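Local coordinates for sterol regulatory element-binding protein cleavage-activating protein (Schizosaccharomyces pombe, PDB 4YHC) that escorts the transcription factor precursor Sre1 for proteolytic processing when sterol or oxygen is low, the part here being its WD40 domain, at residues E354-M367 and P438-I451. The protein carries 9 engineered substitutions. Numbering follows the deposited sequence.
Sequences ESVMSSDGLYIFGM and PGPSLAVSDRCVAI. Engineered in segment 354-367: Ser-355 (natural residue Cys).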
ATOM      1  N   GLU A 354     -10.790   7.200  11.439  1.00 21.29           N
ATOM      2  CA  GLU A 354      -9.926   6.379  10.685  1.00 19.48           C
ATOM      3  C   GLU A 354      -9.593   7.202   9.437  1.00 23.96           C
ATOM      4  O   GLU A 354     -10.505   7.606   8.692  1.00 27.14           O
ATOM      5  CB  GLU A 354     -10.623   5.086  10.300  1.00 17.53           C
ATOM      6  CG  GLU A 354      -9.888   4.148   9.372  1.00 16.50           C
ATOM      7  CD  GLU A 354      -8.594   3.506   9.928  1.00 33.22           C
ATOM      8  OE1 GLU A 354      -8.232   3.748  11.131  1.00 29.83           O
ATOM      9  OE2 GLU A 354      -7.921   2.773   9.127  1.00 24.81           O
ATOM     10  N   SER A 355      -8.316   7.339   9.118  1.00 16.67           N
ATOM     11  CA  SER A 355      -7.922   8.078   7.933  1.00 15.74           C
ATOM     12  C   SER A 355      -6.904   7.351   7.087  1.00 15.52           C
ATOM     13  O   SER A 355      -6.177   6.514   7.587  1.00 15.52           O
ATOM     14  CB  SER A 355      -7.332   9.412   8.344  1.00 15.66           C
ATOM     15  OG  SER A 355      -6.061   9.292   8.885  1.00 16.45           O
ATOM     16  N   VAL A 356      -6.782   7.750   5.827  1.00 15.37           N
ATOM     17  CA  VAL A 356      -5.873   7.136   4.924  1.00 16.75           C
ATOM     18  C   VAL A 356      -5.665   8.064   3.718  1.00 19.05           C
ATOM     19  O   VAL A 356      -6.585   8.732   3.253  1.00 15.35           O
ATOM     20  CB  VAL A 356      -6.364   5.759   4.494  1.00 18.53           C
ATOM     21  CG1 VAL A 356      -7.823   5.781   3.995  1.00 18.05           C
ATOM     22  CG2 VAL A 356      -5.464   5.097   3.448  1.00 16.83           C
ATOM     23  N   MET A 357      -4.441   8.146   3.243  1.00 14.93           N
ATOM     24  CA  MET A 357      -4.169   8.955   2.036  1.00 14.87           C
ATOM     25  C   MET A 357      -4.260   8.164   0.737  1.00 14.89           C
ATOM     26  O   MET A 357      -4.023   6.949   0.702  1.00 14.89           O
ATOM     27  CB  MET A 357      -2.849   9.677   2.134  1.00 20.20           C
ATOM     28  CG  MET A 357      -1.599   8.834   2.090  1.00 30.13           C
ATOM     29  SD  MET A 357      -0.134   9.900   2.367  1.00 20.51           S
ATOM     30  CE  MET A 357       1.117   8.720   2.238  1.00 14.64           C
ATOM     31  N   SER A 358      -4.571   8.864  -0.312  1.00 14.93           N
ATOM     32  CA  SER A 358      -4.572   8.290  -1.634  1.00 16.36           C
ATOM     33  C   SER A 358      -3.196   7.817  -2.064  1.00 17.40           C
ATOM     34  O   SER A 358      -2.172   8.191  -1.451  1.00 14.80           O
ATOM     35  CB  SER A 358      -5.122   9.305  -2.619  1.00 17.35           C
ATOM     36  OG  SER A 358      -4.272  10.414  -2.696  1.00 17.63           O
ATOM     37  N   SER A 359      -3.138   7.000  -3.142  1.00 14.99           N
ATOM     38  CA  SER A 359      -1.858   6.349  -3.447  1.00 17.23           C
ATOM     39  C   SER A 359      -0.757   7.316  -3.884  1.00 16.35           C
ATOM     40  O   SER A 359       0.441   6.999  -3.763  1.00 17.69           O
ATOM     41  CB  SER A 359      -2.075   5.278  -4.541  1.00 20.13           C
ATOM     42  OG  SER A 359      -2.736   5.902  -5.613  1.00 31.92           O
ATOM     43  N   ASP A 360      -1.116   8.496  -4.390  1.00 16.49           N
ATOM     44  CA  ASP A 360      -0.100   9.519  -4.676  1.00 17.78           C
ATOM     45  C   ASP A 360       0.129  10.562  -3.538  1.00 17.15           C
ATOM     46  O   ASP A 360       0.890  11.458  -3.710  1.00 15.75           O
ATOM     47  CB  ASP A 360      -0.348  10.264  -5.995  1.00 15.18           C
ATOM     48  CG  ASP A 360      -1.598  11.029  -5.983  1.00 16.83           C
ATOM     49  OD1 ASP A 360      -2.262  11.025  -4.917  1.00 21.29           O
ATOM     50  OD2 ASP A 360      -1.921  11.675  -6.996  1.00 18.11           O
ATOM     51  N   GLY A 361      -0.484  10.370  -2.398  1.00 14.80           N
ATOM     52  CA  GLY A 361      -0.369  11.269  -1.275  1.00 15.55           C
ATOM     53  C   GLY A 361      -1.078  12.615  -1.403  1.00 20.40           C
ATOM     54  O   GLY A 361      -0.871  13.517  -0.595  1.00 18.54           O
ATOM     55  N   LEU A 362      -1.833  12.820  -2.458  1.00 16.28           N
ATOM     56  CA  LEU A 362      -2.438  14.122  -2.674  1.00 20.55           C
ATOM     57  C   LEU A 362      -3.735  14.388  -1.872  1.00 20.02           C
ATOM     58  O   LEU A 362      -4.072  15.553  -1.630  1.00 21.33           O
ATOM     59  CB  LEU A 362      -2.757  14.364  -4.171  1.00 16.76           C
ATOM     60  CG  LEU A 362      -1.545  14.668  -5.042  1.00 22.35           C
ATOM     61  CD1 LEU A 362      -2.014  14.947  -6.483  1.00 18.23           C
ATOM     62  CD2 LEU A 362      -0.811  15.879  -4.498  1.00 24.86           C
ATOM     63  N   TYR A 363      -4.478  13.340  -1.531  1.00 16.33           N
ATOM     64  CA  TYR A 363      -5.688  13.482  -0.750  1.00 15.05           C
ATOM     65  C   TYR A 363      -5.649  12.599   0.510  1.00 22.68           C
ATOM     66  O   TYR A 363      -5.111  11.423   0.494  1.00 24.73           O
ATOM     67  CB  TYR A 363      -6.858  13.045  -1.570  1.00 15.22           C
ATOM     68  CG  TYR A 363      -7.135  13.857  -2.796  1.00 22.70           C
ATOM     69  CD1 TYR A 363      -7.890  15.015  -2.723  1.00 20.52           C
ATOM     70  CD2 TYR A 363      -6.647  13.484  -4.024  1.00 22.73           C
ATOM     71  CE1 TYR A 363      -8.112  15.827  -3.806  1.00 16.77           C
ATOM     72  CE2 TYR A 363      -6.879  14.294  -5.140  1.00 25.55           C
ATOM     73  CZ  TYR A 363      -7.615  15.454  -5.012  1.00 26.56           C
ATOM     74  OH  TYR A 363      -7.900  16.227  -6.073  1.00 27.92           O
ATOM     75  N   ILE A 364      -6.193  13.142   1.596  1.00 15.45           N
ATOM     76  CA  ILE A 364      -6.469  12.344   2.787  1.00 16.94           C
ATOM     77  C   ILE A 364      -7.991  12.180   2.909  1.00 19.50           C
ATOM     78  O   ILE A 364      -8.735  13.145   2.757  1.00 15.57           O
ATOM     79  CB  ILE A 364      -5.958  13.010   4.070  1.00 15.07           C
ATOM     80  CG1 ILE A 364      -4.544  13.480   3.914  1.00 14.94           C
ATOM     81  CG2 ILE A 364      -6.120  12.077   5.292  1.00 15.16           C
ATOM     82  CD1 ILE A 364      -4.148  14.454   4.963  1.00 23.10           C
ATOM     83  N   PHE A 365      -8.442  10.985   3.240  1.00 18.20           N
ATOM     84  CA  PHE A 365      -9.853  10.735   3.478  1.00 17.32           C
ATOM     85  C   PHE A 365     -10.014  10.130   4.820  1.00 18.61           C
ATOM     86  O   PHE A 365      -9.151   9.388   5.297  1.00 18.18           O
ATOM     87  CB  PHE A 365     -10.437   9.794   2.440  1.00 15.72           C
ATOM     88  CG  PHE A 365     -10.306  10.304   0.990  1.00 15.68           C
ATOM     89  CD1 PHE A 365     -11.262  11.178   0.457  1.00 15.85           C
ATOM     90  CD2 PHE A 365      -9.272   9.907   0.187  1.00 15.52           C
ATOM     91  CE1 PHE A 365     -11.185  11.649  -0.862  1.00 15.87           C
ATOM     92  CE2 PHE A 365      -9.182  10.378  -1.149  1.00 16.07           C
ATOM     93  CZ  PHE A 365     -10.122  11.259  -1.665  1.00 16.10           C
ATOM     94  N   GLY A 366     -11.169  10.364   5.410  1.00 15.98           N
ATOM     95  CA  GLY A 366     -11.437   9.797   6.686  1.00 16.17           C
ATOM     96  C   GLY A 366     -12.883   9.619   7.007  1.00 22.19           C
ATOM     97  O   GLY A 366     -13.724  10.235   6.366  1.00 16.63           O
ATOM     98  N   MET A 367     -13.174   8.803   8.053  1.00 18.67           N
ATOM     99  CA  MET A 367     -14.519   8.596   8.539  1.00 20.79           C
ATOM    100  C   MET A 367     -14.517   8.505  10.080  1.00 23.82           C
ATOM    101  O   MET A 367     -13.660   7.826  10.652  1.00 18.53           O
ATOM    102  CB  MET A 367     -15.092   7.289   7.996  1.00 21.66           C
ATOM    103  CG  MET A 367     -15.415   7.300   6.521  1.00 28.46           C
ATOM    104  SD  MET A 367     -16.451   5.901   5.997  1.00 26.66           S
ATOM    105  CE  MET A 367     -18.017   6.281   6.777  1.00 18.14           C
ATOM    106  N   PRO A 438     -14.348   2.238  12.491  1.00 21.54           N
ATOM    107  CA  PRO A 438     -13.839   2.125  11.116  1.00 20.98           C
ATOM    108  C   PRO A 438     -12.406   1.694  11.069  1.00 21.20           C
ATOM    109  O   PRO A 438     -11.705   1.933  11.999  1.00 22.14           O
ATOM    110  CB  PRO A 438     -13.995   3.528  10.573  1.00 17.71           C
ATOM    111  CG  PRO A 438     -14.108   4.414  11.739  1.00 22.72           C
ATOM    112  CD  PRO A 438     -14.654   3.626  12.845  1.00 20.09           C
ATOM    113  N   GLY A 439     -12.006   1.015  10.012  1.00 21.46           N
ATOM    114  CA  GLY A 439     -10.633   0.593   9.857  1.00 19.61           C
ATOM    115  C   GLY A 439     -10.586  -0.903   9.747  1.00 24.80           C
ATOM    116  O   GLY A 439     -11.447  -1.574  10.248  1.00 18.27           O
ATOM    117  N   PRO A 440      -9.588  -1.454   9.082  1.00 20.83           N
ATOM    118  CA  PRO A 440      -8.442  -0.818   8.536  1.00 20.24           C
ATOM    119  C   PRO A 440      -8.762  -0.117   7.191  1.00 21.47           C
ATOM    120  O   PRO A 440      -9.919  -0.068   6.754  1.00 19.41           O
ATOM    121  CB  PRO A 440      -7.443  -2.006   8.430  1.00 17.92           C
ATOM    122  CG  PRO A 440      -8.331  -3.121   7.977  1.00 18.32           C
ATOM    123  CD  PRO A 440      -9.536  -2.918   8.894  1.00 21.02           C
ATOM    124  N   SER A 441      -7.760   0.469   6.559  1.00 16.01           N
ATOM    125  CA  SER A 441      -8.047   1.251   5.380  1.00 20.79           C
ATOM    126  C   SER A 441      -6.915   1.200   4.422  1.00 15.63           C
ATOM    127  O   SER A 441      -5.815   0.911   4.831  1.00 19.68           O
ATOM    128  CB  SER A 441      -8.461   2.680   5.774  1.00 22.51           C
ATOM    129  OG  SER A 441      -7.390   3.298   6.450  1.00 33.91           O
ATOM    130  N   LEU A 442      -7.195   1.372   3.131  1.00 18.79           N
ATOM    131  CA  LEU A 442      -6.173   1.243   2.080  1.00 22.50           C
ATOM    132  C   LEU A 442      -6.489   2.131   0.860  1.00 19.19           C
ATOM    133  O   LEU A 442      -7.659   2.259   0.447  1.00 15.56           O
ATOM    134  CB  LEU A 442      -6.121  -0.216   1.682  1.00 22.73           C
ATOM    135  CG  LEU A 442      -4.937  -0.754   0.957  1.00 21.37           C
ATOM    136  CD1 LEU A 442      -3.672  -0.721   1.790  1.00 26.02           C
ATOM    137  CD2 LEU A 442      -5.283  -2.169   0.525  1.00 29.26           C
ATOM    138  N   ALA A 443      -5.465   2.735   0.284  1.00 15.21           N
ATOM    139  CA  ALA A 443      -5.646   3.484  -0.927  1.00 15.53           C
ATOM    140  C   ALA A 443      -5.986   2.524  -2.053  1.00 19.41           C
ATOM    141  O   ALA A 443      -5.352   1.458  -2.155  1.00 15.55           O
ATOM    142  CB  ALA A 443      -4.378   4.253  -1.291  1.00 15.06           C
ATOM    143  N   VAL A 444      -6.902   2.948  -2.923  1.00 15.53           N
ATOM    144  CA  VAL A 444      -7.263   2.190  -4.068  1.00 20.78           C
ATOM    145  C   VAL A 444      -6.986   2.854  -5.407  1.00 20.29           C
ATOM    146  O   VAL A 444      -7.116   2.237  -6.445  1.00 20.32           O
ATOM    147  CB  VAL A 444      -8.709   1.753  -3.748  1.00 29.57           C
ATOM    148  CG1 VAL A 444      -9.822   2.491  -4.434  1.00 18.99           C
ATOM    149  CG2 VAL A 444      -8.786   0.305  -3.484  1.00 25.24           C
ATOM    150  N   SER A 445      -6.569   4.108  -5.379  1.00 19.66           N
ATOM    151  CA  SER A 445      -6.150   4.830  -6.527  1.00 21.30           C
ATOM    152  C   SER A 445      -5.600   6.183  -6.012  1.00 16.74           C
ATOM    153  O   SER A 445      -5.652   6.456  -4.805  1.00 15.50           O
ATOM    154  CB  SER A 445      -7.326   5.088  -7.513  1.00 16.95           C
ATOM    155  OG  SER A 445      -8.155   6.225  -7.189  1.00 19.12           O
ATOM    156  N   ASP A 446      -5.095   6.991  -6.941  1.00 16.13           N
ATOM    157  CA  ASP A 446      -4.667   8.351  -6.661  1.00 17.30           C
ATOM    158  C   ASP A 446      -5.804   9.293  -6.120  1.00 18.56           C
ATOM    159  O   ASP A 446      -5.521  10.383  -5.614  1.00 18.11           O
ATOM    160  CB  ASP A 446      -4.064   8.936  -7.898  1.00 16.69           C
ATOM    161  CG  ASP A 446      -2.712   8.326  -8.268  1.00 27.78           C
ATOM    162  OD1 ASP A 446      -2.080   7.619  -7.450  1.00 24.08           O
ATOM    163  OD2 ASP A 446      -2.244   8.621  -9.408  1.00 28.19           O
ATOM    164  N   ARG A 447      -7.056   8.899  -6.258  1.00 15.73           N
ATOM    165  CA  ARG A 447      -8.155   9.693  -5.746  1.00 17.86           C
ATOM    166  C   ARG A 447      -9.192   8.908  -4.961  1.00 17.40           C
ATOM    167  O   ARG A 447     -10.331   9.356  -4.785  1.00 18.37           O
ATOM    168  CB  ARG A 447      -8.888  10.380  -6.901  1.00 19.14           C
ATOM    169  CG  ARG A 447      -8.072  11.428  -7.668  1.00 26.94           C
ATOM    170  CD  ARG A 447      -8.971  12.027  -8.796  1.00 44.40           C
ATOM    171  NE  ARG A 447      -8.209  12.368  -9.980  1.00 45.57           N
ATOM    172  CZ  ARG A 447      -8.616  12.273 -11.242  1.00 51.82           C
ATOM    173  NH1 ARG A 447      -9.816  11.793 -11.601  1.00 38.85           N
ATOM    174  NH2 ARG A 447      -7.774  12.662 -12.181  1.00 66.75           N
ATOM    175  N   CYS A 448      -8.872   7.706  -4.551  1.00 16.30           N
ATOM    176  CA  CYS A 448      -9.878   6.867  -3.914  1.00 15.96           C
ATOM    177  C   CYS A 448      -9.259   5.915  -2.907  1.00 15.79           C
ATOM    178  O   CYS A 448      -8.111   5.454  -3.065  1.00 15.77           O
ATOM    179  CB  CYS A 448     -10.689   6.083  -4.944  1.00 17.81           C
ATOM    180  SG  CYS A 448     -12.232   5.460  -4.291  1.00 20.10           S
ATOM    181  N   VAL A 449     -10.022   5.660  -1.859  1.00 15.88           N
ATOM    182  CA  VAL A 449      -9.650   4.857  -0.748  1.00 15.80           C
ATOM    183  C   VAL A 449     -10.772   3.893  -0.404  1.00 18.00           C
ATOM    184  O   VAL A 449     -11.947   4.131  -0.707  1.00 16.32           O
ATOM    185  CB  VAL A 449      -9.341   5.931   0.303  1.00 24.69           C
ATOM    186  CG1 VAL A 449     -10.353   6.205   1.392  1.00 15.83           C
ATOM    187  CG2 VAL A 449      -7.909   6.342   0.342  1.00 17.60           C
ATOM    188  N   ALA A 450     -10.393   2.784   0.195  1.00 16.04           N
ATOM    189  CA  ALA A 450     -11.316   1.846   0.820  1.00 20.13           C
ATOM    190  C   ALA A 450     -11.155   1.900   2.346  1.00 19.68           C
ATOM    191  O   ALA A 450     -10.015   1.819   2.870  1.00 17.71           O
ATOM    192  CB  ALA A 450     -11.061   0.415   0.331  1.00 17.13           C
ATOM    193  N   ILE A 451     -12.287   2.022   3.036  1.00 16.57           N
ATOM    194  CA  ILE A 451     -12.339   2.090   4.494  1.00 20.52           C
ATOM    195  C   ILE A 451     -13.283   0.959   4.953  1.00 22.55           C
ATOM    196  O   ILE A 451     -14.438   0.942   4.606  1.00 18.74           O
ATOM    197  CB  ILE A 451     -12.877   3.434   5.011  1.00 17.42           C
ATOM    198  CG1 ILE A 451     -11.900   4.532   4.616  1.00 20.94           C
ATOM    199  CG2 ILE A 451     -12.961   3.408   6.543  1.00 16.88           C
ATOM    200  CD1 ILE A 451     -12.335   5.936   4.999  1.00 20.62           C
TER
HETATM  201  O   HOH W   1      -4.530  12.485  -6.888  1.00 21.45           O
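Val-356 and Val-449 meet where two adjacent blades of the WD40 beta-propeller pack face to face. Each segment is a beta hairpin; the axes of strands 354-357 and 441-445, outermost in their sheets, approach to 6.4 Å. No backbone bond pairs these two edge strands along their length; side chains join them, and one backbone bond joins the turns. Val-356 CG1 touches Val-449 CG1 at 3.7 Å, with Phe-365 CB against the same Val-449 methyl; Ile-451 CD1 extends the apolar layer to Met-367 CG.

Glu-354 can be followed outward. Its CB rests on Pro-438 CB, and CG, set anti to the backbone N, lies against Gly-439 CA. The bend at chi2 then brings CD over Gly-439 CA, at 3.6 Å. At the tip OE2 accepts from Ser-441 OG at 2.8 Å. The hydroxyl comes from the anti side, 33° out of the carboxylate plane.

The turns meet at the other end. Ser-359 N donates almost straight (177°) to Ser-445 O, from above the carbonyl plane, while Ser-359 OG donates to Asp-446 OD1. The carboxylates of Asp-360 and Asp-446 stack with planes 4° apart, a like-charge approach that may raise the proton affinity of either. Asp-360 OD1 takes both Ser-358 OG and Leu-362 N, the latter closing an Asx turn. With alanine in place of this aspartate, Leu-362 N is likely to lose its turn-closing acceptor and Ser-358 OG the acceptor for its proton. In the turn from Ser-445 to Cys-448, Arg-447 NH1 donates to Gly-463 O. One water ties the hairpins together, donating to Asp-360 OD2 and, at 2.7 Å, to Asp-446 O.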